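Local coordinates for protein phosphoserine aminotransferase (Bacillus circulans, PDB 1BT4) that catalyses the reversible, pyridoxal-phosphate-dependent transamination of 3-phosphohydroxypyruvate to phosphoserine, and the parallel reaction that yields phosphohydroxythreonine, at residues G171-D176 with G188-G193; R268-L273 with N339-E344. One frame throughout, in Å; residues are numbered along the deposited sequence.

Contact 1 of 2, residues G171-D176 with G188-G193. With PLP (pyridoxal-5'-phosphate), chain B.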
ATOM      1  N   GLY A 171      12.252 -17.108   2.638  1.00 18.42           N
ATOM      2  CA  GLY A 171      11.051 -17.791   2.200  1.00 18.42           C
ATOM      3  C   GLY A 171       9.815 -16.949   1.962  1.00 18.42           C
ATOM      4  O   GLY A 171       9.440 -16.104   2.779  1.00 18.42           O
ATOM      5  N   ASP A 172       9.196 -17.172   0.808  1.00 10.90           N
ATOM      6  CA  ASP A 172       7.973 -16.478   0.434  1.00 10.90           C
ATOM      7  C   ASP A 172       6.837 -17.256   1.106  1.00 10.90           C
ATOM      8  O   ASP A 172       6.532 -18.394   0.719  1.00 10.90           O
ATOM      9  CB  ASP A 172       7.808 -16.501  -1.088  1.00 16.21           C
ATOM     10  CG  ASP A 172       6.580 -15.756  -1.562  1.00 16.21           C
ATOM     11  OD1 ASP A 172       5.713 -15.375  -0.736  1.00 16.21           O
ATOM     12  OD2 ASP A 172       6.488 -15.543  -2.788  1.00 16.21           O
ATOM     13  N   MET A 173       6.245 -16.654   2.135  1.00 20.77           N
ATOM     14  CA  MET A 173       5.157 -17.294   2.869  1.00 20.77           C
ATOM     15  C   MET A 173       3.839 -16.565   2.701  1.00 20.77           C
ATOM     16  O   MET A 173       2.966 -16.650   3.569  1.00 20.77           O
ATOM     17  CB  MET A 173       5.498 -17.402   4.360  1.00 15.14           C
ATOM     18  CG  MET A 173       6.615 -18.379   4.675  1.00 15.14           C
ATOM     19  SD  MET A 173       6.924 -18.499   6.444  1.00 15.14           S
ATOM     20  CE  MET A 173       8.068 -19.906   6.520  1.00 15.14           C
ATOM     21  N   SER A 174       3.681 -15.880   1.571  1.00 14.97           N
ATOM     22  CA  SER A 174       2.462 -15.133   1.294  1.00 14.97           C
ATOM     23  C   SER A 174       1.188 -15.913   1.580  1.00 14.97           C
ATOM     24  O   SER A 174       0.327 -15.437   2.321  1.00 14.97           O
ATOM     25  CB  SER A 174       2.437 -14.645  -0.154  1.00 14.45           C
ATOM     26  OG  SER A 174       3.492 -13.739  -0.423  1.00 14.45           O
ATOM     27  N   SER A 175       1.105 -17.140   1.072  1.00 14.39           N
ATOM     28  CA  SER A 175      -0.101 -17.936   1.256  1.00 14.39           C
ATOM     29  C   SER A 175      -0.209 -18.896   2.446  1.00 14.39           C
ATOM     30  O   SER A 175      -1.243 -19.538   2.614  1.00 14.39           O
ATOM     31  CB  SER A 175      -0.497 -18.633  -0.055  1.00 16.94           C
ATOM     32  OG  SER A 175       0.487 -19.559  -0.469  1.00 16.94           O
ATOM     33  N   ASP A 176       0.826 -19.020   3.271  1.00 16.88           N
ATOM     34  CA  ASP A 176       0.694 -19.899   4.432  1.00 16.88           C
ATOM     35  C   ASP A 176       1.250 -19.367   5.744  1.00 16.88           C
ATOM     36  O   ASP A 176       1.227 -20.063   6.757  1.00 16.88           O
ATOM     37  CB  ASP A 176       1.188 -21.328   4.143  1.00 10.18           C
ATOM     38  CG  ASP A 176       2.704 -21.469   4.167  1.00 10.18           C
ATOM     39  OD1 ASP A 176       3.430 -20.455   4.235  1.00 10.18           O
ATOM     40  OD2 ASP A 176       3.172 -22.628   4.115  1.00 10.18           O
ATOM     41  N   GLY A 188      16.450 -16.267   7.621  1.00 16.02           N
ATOM     42  CA  GLY A 188      17.134 -14.999   7.730  1.00 16.02           C
ATOM     43  C   GLY A 188      16.084 -13.948   7.434  1.00 16.02           C
ATOM     44  O   GLY A 188      16.011 -12.909   8.099  1.00 16.02           O
ATOM     45  N   LEU A 189      15.248 -14.242   6.440  1.00 13.14           N
ATOM     46  CA  LEU A 189      14.186 -13.340   6.032  1.00 13.14           C
ATOM     47  C   LEU A 189      12.970 -14.114   5.537  1.00 13.14           C
ATOM     48  O   LEU A 189      13.070 -14.989   4.670  1.00 13.14           O
ATOM     49  CB  LEU A 189      14.688 -12.385   4.944  1.00 11.36           C
ATOM     50  CG  LEU A 189      13.837 -11.153   4.608  1.00 11.36           C
ATOM     51  CD1 LEU A 189      14.702 -10.110   3.961  1.00 11.36           C
ATOM     52  CD2 LEU A 189      12.668 -11.499   3.717  1.00 11.36           C
ATOM     53  N   VAL A 190      11.822 -13.774   6.114  1.00 11.09           N
ATOM     54  CA  VAL A 190      10.531 -14.364   5.775  1.00 11.09           C
ATOM     55  C   VAL A 190       9.616 -13.219   5.319  1.00 11.09           C
ATOM     56  O   VAL A 190       9.633 -12.151   5.909  1.00 11.09           O
ATOM     57  CB  VAL A 190       9.931 -15.079   7.017  1.00 22.29           C
ATOM     58  CG1 VAL A 190       8.412 -15.150   6.930  1.00 22.29           C
ATOM     59  CG2 VAL A 190      10.510 -16.474   7.139  1.00 22.29           C
ATOM     60  N   TYR A 191       8.848 -13.414   4.253  1.00  7.71           N
ATOM     61  CA  TYR A 191       7.959 -12.346   3.795  1.00  7.71           C
ATOM     62  C   TYR A 191       6.597 -12.840   3.343  1.00  7.71           C
ATOM     63  O   TYR A 191       6.442 -14.006   2.996  1.00  7.71           O
ATOM     64  CB  TYR A 191       8.623 -11.481   2.713  1.00 11.03           C
ATOM     65  CG  TYR A 191       8.915 -12.177   1.402  1.00 11.03           C
ATOM     66  CD1 TYR A 191       9.973 -13.076   1.285  1.00 11.03           C
ATOM     67  CD2 TYR A 191       8.174 -11.882   0.256  1.00 11.03           C
ATOM     68  CE1 TYR A 191      10.293 -13.655   0.062  1.00 11.03           C
ATOM     69  CE2 TYR A 191       8.488 -12.454  -0.971  1.00 11.03           C
ATOM     70  CZ  TYR A 191       9.546 -13.335  -1.058  1.00 11.03           C
ATOM     71  OH  TYR A 191       9.871 -13.876  -2.273  1.00 11.03           O
ATOM     72  N   ALA A 192       5.611 -11.940   3.366  1.00 15.20           N
ATOM     73  CA  ALA A 192       4.246 -12.288   2.985  1.00 15.20           C
ATOM     74  C   ALA A 192       3.323 -11.111   2.688  1.00 15.20           C
ATOM     75  O   ALA A 192       3.232 -10.169   3.482  1.00 15.20           O
ATOM     76  CB  ALA A 192       3.614 -13.139   4.081  1.00 10.13           C
ATOM     77  N   GLY A 193       2.658 -11.157   1.533  1.00 10.66           N
ATOM     78  CA  GLY A 193       1.683 -10.133   1.216  1.00 10.66           C
ATOM     79  C   GLY A 193       0.587 -10.456   2.227  1.00 10.66           C
ATOM     80  O   GLY A 193       0.276 -11.631   2.440  1.00 10.66           O
TER
HETATM   81  N1  PLP B 363       4.104 -15.080  -3.858  1.00  2.00           N
HETATM   82  C2  PLP B 363       3.208 -15.950  -3.329  1.00  2.00           C
HETATM   83  C2A PLP B 363       3.683 -17.287  -2.852  1.00  2.00           C
HETATM   84  C3  PLP B 363       1.873 -15.535  -3.248  1.00  2.00           C
HETATM   85  O3  PLP B 363       0.945 -16.368  -2.755  1.00  2.00           O
HETATM   86  C4  PLP B 363       1.498 -14.257  -3.703  1.00  2.00           C
HETATM   87  C4A PLP B 363       0.073 -13.805  -3.480  1.00  2.00           C
HETATM   88  C5  PLP B 363       2.489 -13.396  -4.268  1.00  2.00           C
HETATM   89  C6  PLP B 363       3.782 -13.848  -4.320  1.00  2.00           C
HETATM   90  C5A PLP B 363       2.190 -12.023  -4.890  1.00  2.00           C
HETATM   91  O4P PLP B 363       1.643 -11.137  -3.914  1.00  2.00           O
HETATM   92  P   PLP B 363       1.265  -9.653  -4.423  1.00  2.00           P
HETATM   93  O1P PLP B 363       0.931  -8.849  -3.192  1.00  2.00           O
HETATM   94  O2P PLP B 363       0.218  -9.818  -5.484  1.00  2.00           O
HETATM   95  O3P PLP B 363       2.562  -9.075  -5.079  1.00  2.00           O
HETATM   96  O   HOH W   1      -0.910 -13.752   3.765  1.00  6.14           O
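The phenol ring of Tyr191 lies against the backbone of Asp172, whose CA sits over one ring face, 3.9 Å from the centroid and 22° off the normal, a CH-pi contact displaced toward the rim. The ring gets there because CG is placed between the backbone N and the carbonyl carbon (chi1 66°), which leans its end across to the neighbouring strand; the hydroxyl then reaches past Asp172 CB and hydrogen-bonds to His146. Helix 75-87 packs on the same group through Phe80 and Ile83.

Asp172 turns its carboxylate the other way along the strand. OD2 meets the pyridine N1 of the cofactor at 2.7 Å, while OD1 is gripped twice: Ser174 OG comes to the syn lone pair of OD1 at 2.8 Å, and Ser174 N approaches nearly along the C-O direction, closing an Asx turn. The two bonds fix the rotation of the carboxylate, and a negative charge beside N1 would be expected to favour a protonated pyridine. Ser174 also carries CB to 3.3 Å from PLP C3, and its OG takes a weak bond from Gly193 N. Beyond the ladder, where the two segments part, a water bridges Ser174 O and Gly193 O.

On the face of the sheet opposite Tyr191, Val190 is met by Met173, whose extended chain carries SD to 3.7 Å from Val190 CG1, the two crossing obliquely. The backbones are joined by parallel ladder bonds, Gly171 N to Leu189 O, Tyr191 N to Gly171 O, and Met173 N to Tyr191 O at 2.8 Å. An aspartate at the end of a central parallel strand, paired with the pyridine nitrogen, is the hallmark of the cofactor site in fold-type I pyridoxal-phosphate enzymes, to which class-V aminotransferases belong.

Contact 2 of 2, residues R268-L273 with N339-E344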
ATOM      1  N   ARG A 268      -6.244 -28.096   9.511  1.00 23.12           N
ATOM      2  CA  ARG A 268      -5.964 -29.501   9.214  1.00 23.12           C
ATOM      3  C   ARG A 268      -7.276 -30.294   9.086  1.00 23.12           C
ATOM      4  O   ARG A 268      -7.332 -31.289   8.369  1.00 23.12           O
ATOM      5  CB  ARG A 268      -5.065 -30.106  10.297  1.00 32.28           C
ATOM      6  CG  ARG A 268      -4.657 -31.550  10.045  1.00 32.28           C
ATOM      7  CD  ARG A 268      -3.742 -31.675   8.833  1.00 32.28           C
ATOM      8  NE  ARG A 268      -3.948 -32.943   8.139  1.00 32.28           N
ATOM      9  CZ  ARG A 268      -4.274 -33.051   6.853  1.00 32.28           C
ATOM     10  NH1 ARG A 268      -4.431 -31.967   6.103  1.00 32.28           N
ATOM     11  NH2 ARG A 268      -4.454 -34.250   6.314  1.00 32.28           N
ATOM     12  N   LYS A 269      -8.325 -29.841   9.776  1.00 15.33           N
ATOM     13  CA  LYS A 269      -9.643 -30.485   9.713  1.00 15.33           C
ATOM     14  C   LYS A 269     -10.348 -30.127   8.417  1.00 15.33           C
ATOM     15  O   LYS A 269     -11.004 -30.964   7.812  1.00 15.33           O
ATOM     16  CB  LYS A 269     -10.531 -30.060  10.893  1.00 43.27           C
ATOM     17  CG  LYS A 269     -10.262 -30.829  12.183  1.00 43.27           C
ATOM     18  CD  LYS A 269     -11.079 -30.289  13.349  1.00 43.27           C
ATOM     19  CE  LYS A 269     -10.824 -31.084  14.638  1.00 43.27           C
ATOM     20  NZ  LYS A 269      -9.388 -31.098  15.052  1.00 43.27           N
ATOM     21  N   LYS A 270     -10.222 -28.868   8.012  1.00 19.43           N
ATOM     22  CA  LYS A 270     -10.835 -28.370   6.786  1.00 19.43           C
ATOM     23  C   LYS A 270     -10.238 -29.016   5.553  1.00 19.43           C
ATOM     24  O   LYS A 270     -10.954 -29.279   4.589  1.00 19.43           O
ATOM     25  CB  LYS A 270     -10.665 -26.857   6.666  1.00 20.74           C
ATOM     26  CG  LYS A 270     -11.199 -26.073   7.836  1.00 20.74           C
ATOM     27  CD  LYS A 270     -11.251 -24.604   7.497  1.00 20.74           C
ATOM     28  CE  LYS A 270      -9.884 -24.072   7.151  1.00 20.74           C
ATOM     29  NZ  LYS A 270      -9.908 -22.607   6.982  1.00 20.74           N
ATOM     30  N   ALA A 271      -8.925 -29.237   5.583  1.00 19.46           N
ATOM     31  CA  ALA A 271      -8.185 -29.845   4.472  1.00 19.46           C
ATOM     32  C   ALA A 271      -8.454 -31.340   4.278  1.00 19.46           C
ATOM     33  O   ALA A 271      -8.638 -31.803   3.154  1.00 19.46           O
ATOM     34  CB  ALA A 271      -6.680 -29.598   4.643  1.00 17.37           C
ATOM     35  N   SER A 272      -8.487 -32.087   5.377  1.00 24.52           N
ATOM     36  CA  SER A 272      -8.725 -33.524   5.319  1.00 24.52           C
ATOM     37  C   SER A 272     -10.147 -33.855   4.901  1.00 24.52           C
ATOM     38  O   SER A 272     -10.409 -34.947   4.404  1.00 24.52           O
ATOM     39  CB  SER A 272      -8.406 -34.181   6.663  1.00 36.96           C
ATOM     40  OG  SER A 272      -9.200 -33.625   7.694  1.00 36.96           O
ATOM     41  N   LEU A 273     -11.063 -32.915   5.107  1.00 19.16           N
ATOM     42  CA  LEU A 273     -12.461 -33.105   4.731  1.00 19.16           C
ATOM     43  C   LEU A 273     -12.569 -33.048   3.205  1.00 19.16           C
ATOM     44  O   LEU A 273     -13.180 -33.925   2.582  1.00 19.16           O
ATOM     45  CB  LEU A 273     -13.333 -32.009   5.353  1.00  8.75           C
ATOM     46  CG  LEU A 273     -14.842 -32.130   5.129  1.00  8.75           C
ATOM     47  CD1 LEU A 273     -15.392 -33.352   5.864  1.00  8.75           C
ATOM     48  CD2 LEU A 273     -15.530 -30.882   5.607  1.00  8.75           C
ATOM     49  N   ASN A 339      -6.800 -19.404   6.956  1.00 16.19           N
ATOM     50  CA  ASN A 339      -7.220 -19.317   8.369  1.00 16.19           C
ATOM     51  C   ASN A 339      -8.689 -18.937   8.607  1.00 16.19           C
ATOM     52  O   ASN A 339      -9.407 -19.619   9.340  1.00 16.19           O
ATOM     53  CB  ASN A 339      -6.355 -18.291   9.124  1.00 19.42           C
ATOM     54  CG  ASN A 339      -4.968 -18.814   9.489  1.00 19.42           C
ATOM     55  OD1 ASN A 339      -4.596 -19.941   9.167  1.00 19.42           O
ATOM     56  ND2 ASN A 339      -4.204 -17.986  10.187  1.00 19.42           N
ATOM     57  N   ALA A 340      -9.112 -17.834   7.989  1.00 19.07           N
ATOM     58  CA  ALA A 340     -10.461 -17.286   8.134  1.00 19.07           C
ATOM     59  C   ALA A 340     -11.602 -17.963   7.371  1.00 19.07           C
ATOM     60  O   ALA A 340     -12.749 -17.508   7.448  1.00 19.07           O
ATOM     61  CB  ALA A 340     -10.440 -15.805   7.828  1.00 16.57           C
ATOM     62  N   VAL A 341     -11.292 -19.002   6.595  1.00 17.56           N
ATOM     63  CA  VAL A 341     -12.330 -19.726   5.863  1.00 17.56           C
ATOM     64  C   VAL A 341     -12.907 -20.743   6.846  1.00 17.56           C
ATOM     65  O   VAL A 341     -12.217 -21.661   7.280  1.00 17.56           O
ATOM     66  CB  VAL A 341     -11.778 -20.427   4.601  1.00 13.86           C
ATOM     67  CG1 VAL A 341     -12.863 -21.259   3.948  1.00 13.86           C
ATOM     68  CG2 VAL A 341     -11.258 -19.393   3.612  1.00 13.86           C
ATOM     69  N   PRO A 342     -14.189 -20.574   7.220  1.00 22.76           N
ATOM     70  CA  PRO A 342     -14.910 -21.440   8.164  1.00 22.76           C
ATOM     71  C   PRO A 342     -14.984 -22.908   7.774  1.00 22.76           C
ATOM     72  O   PRO A 342     -14.958 -23.253   6.594  1.00 22.76           O
ATOM     73  CB  PRO A 342     -16.310 -20.820   8.196  1.00 17.38           C
ATOM     74  CG  PRO A 342     -16.063 -19.383   7.820  1.00 17.38           C
ATOM     75  CD  PRO A 342     -15.081 -19.523   6.703  1.00 17.38           C
ATOM     76  N   TYR A 343     -15.071 -23.771   8.783  1.00 26.39           N
ATOM     77  CA  TYR A 343     -15.183 -25.201   8.557  1.00 26.39           C
ATOM     78  C   TYR A 343     -16.520 -25.483   7.846  1.00 26.39           C
ATOM     79  O   TYR A 343     -16.637 -26.452   7.090  1.00 26.39           O
ATOM     80  CB  TYR A 343     -15.112 -25.952   9.891  1.00 27.89           C
ATOM     81  CG  TYR A 343     -15.322 -27.443   9.758  1.00 27.89           C
ATOM     82  CD1 TYR A 343     -14.379 -28.251   9.116  1.00 27.89           C
ATOM     83  CD2 TYR A 343     -16.481 -28.045  10.247  1.00 27.89           C
ATOM     84  CE1 TYR A 343     -14.591 -29.623   8.960  1.00 27.89           C
ATOM     85  CE2 TYR A 343     -16.701 -29.416  10.100  1.00 27.89           C
ATOM     86  CZ  TYR A 343     -15.758 -30.199   9.456  1.00 27.89           C
ATOM     87  OH  TYR A 343     -15.999 -31.549   9.306  1.00 27.89           O
ATOM     88  N   GLU A 344     -17.498 -24.599   8.062  1.00 22.60           N
ATOM     89  CA  GLU A 344     -18.826 -24.721   7.454  1.00 22.60           C
ATOM     90  C   GLU A 344     -18.828 -24.491   5.946  1.00 22.60           C
ATOM     91  O   GLU A 344     -19.621 -25.099   5.222  1.00 22.60           O
ATOM     92  CB  GLU A 344     -19.830 -23.781   8.131  1.00 65.24           C
ATOM     93  CG  GLU A 344     -20.216 -24.204   9.552  1.00 65.24           C
ATOM     94  CD  GLU A 344     -21.390 -23.402  10.125  1.00 65.24           C
ATOM     95  OE1 GLU A 344     -21.920 -22.502   9.425  1.00 65.24           O
ATOM     96  OE2 GLU A 344     -21.787 -23.682  11.281  1.00 65.24           O
TER
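Lys270 NZ is gripped by three backbone carbonyls: it bonds to Val341 O at 2.5 Å, in the carbonyl plane and on a lone pair, and to the oxygens of Ile337 and Tyr338 just before this segment; a weak bond to Asn267 OD1 adds to these. The bend at chi3 (-60°) turns CE and NZ to the carbonyls; Lys270 CD, placed before it, already lies 3.1 Å from Val341 O. A buried ammonium is thus satisfied largely by main-chain oxygens. Pro342, next along the chain, stands at the N-cap position of helix 343-359, so the lysine of helix 259-279 clasps the loop that leads into the C-terminal helix. A methionine here would probably leave these carbonyls without their charged donor and free the loop to shift.

The helices also meet through apolar groups. Tyr343, with CG anti to the backbone N (chi1 176°), brings the end of its ring up to helix 259-279. Lys270 CG lies at the ring edge, 4.1 Å from Tyr343 CD1, the two side chains sliding past each other in opposite directions. A turn further on, Leu273 instead crosses the tyrosine at about a right angle, its CD2 3.7 Å from Tyr343 CE1, while its other neighbours include Glu347 and Val350 of helix 343-359.

Overall arrangement
Followed from the N terminus, the chain first closes contact 1, where 171-176 and 188-193 are joined across an intervening stretch of 11 residues without helix or strand. This ties strands 169-172 and 189-193 together inside the large mixed sheet, near the centre of the chain. Only later does contact 2 open: 268-273 on helix 259-279 meets 339-344 after a loop of 65 residues that includes both helix and strand, fastening the start of the C-terminal helix. The two are in series, neither nested nor crossed. The centres of contacts 1 and 2 are about 22 Å apart, and they do not touch. Contact 1 borders the cofactor; the Asn339 side chain of contact 2 is about 14 Å from a bound PLP.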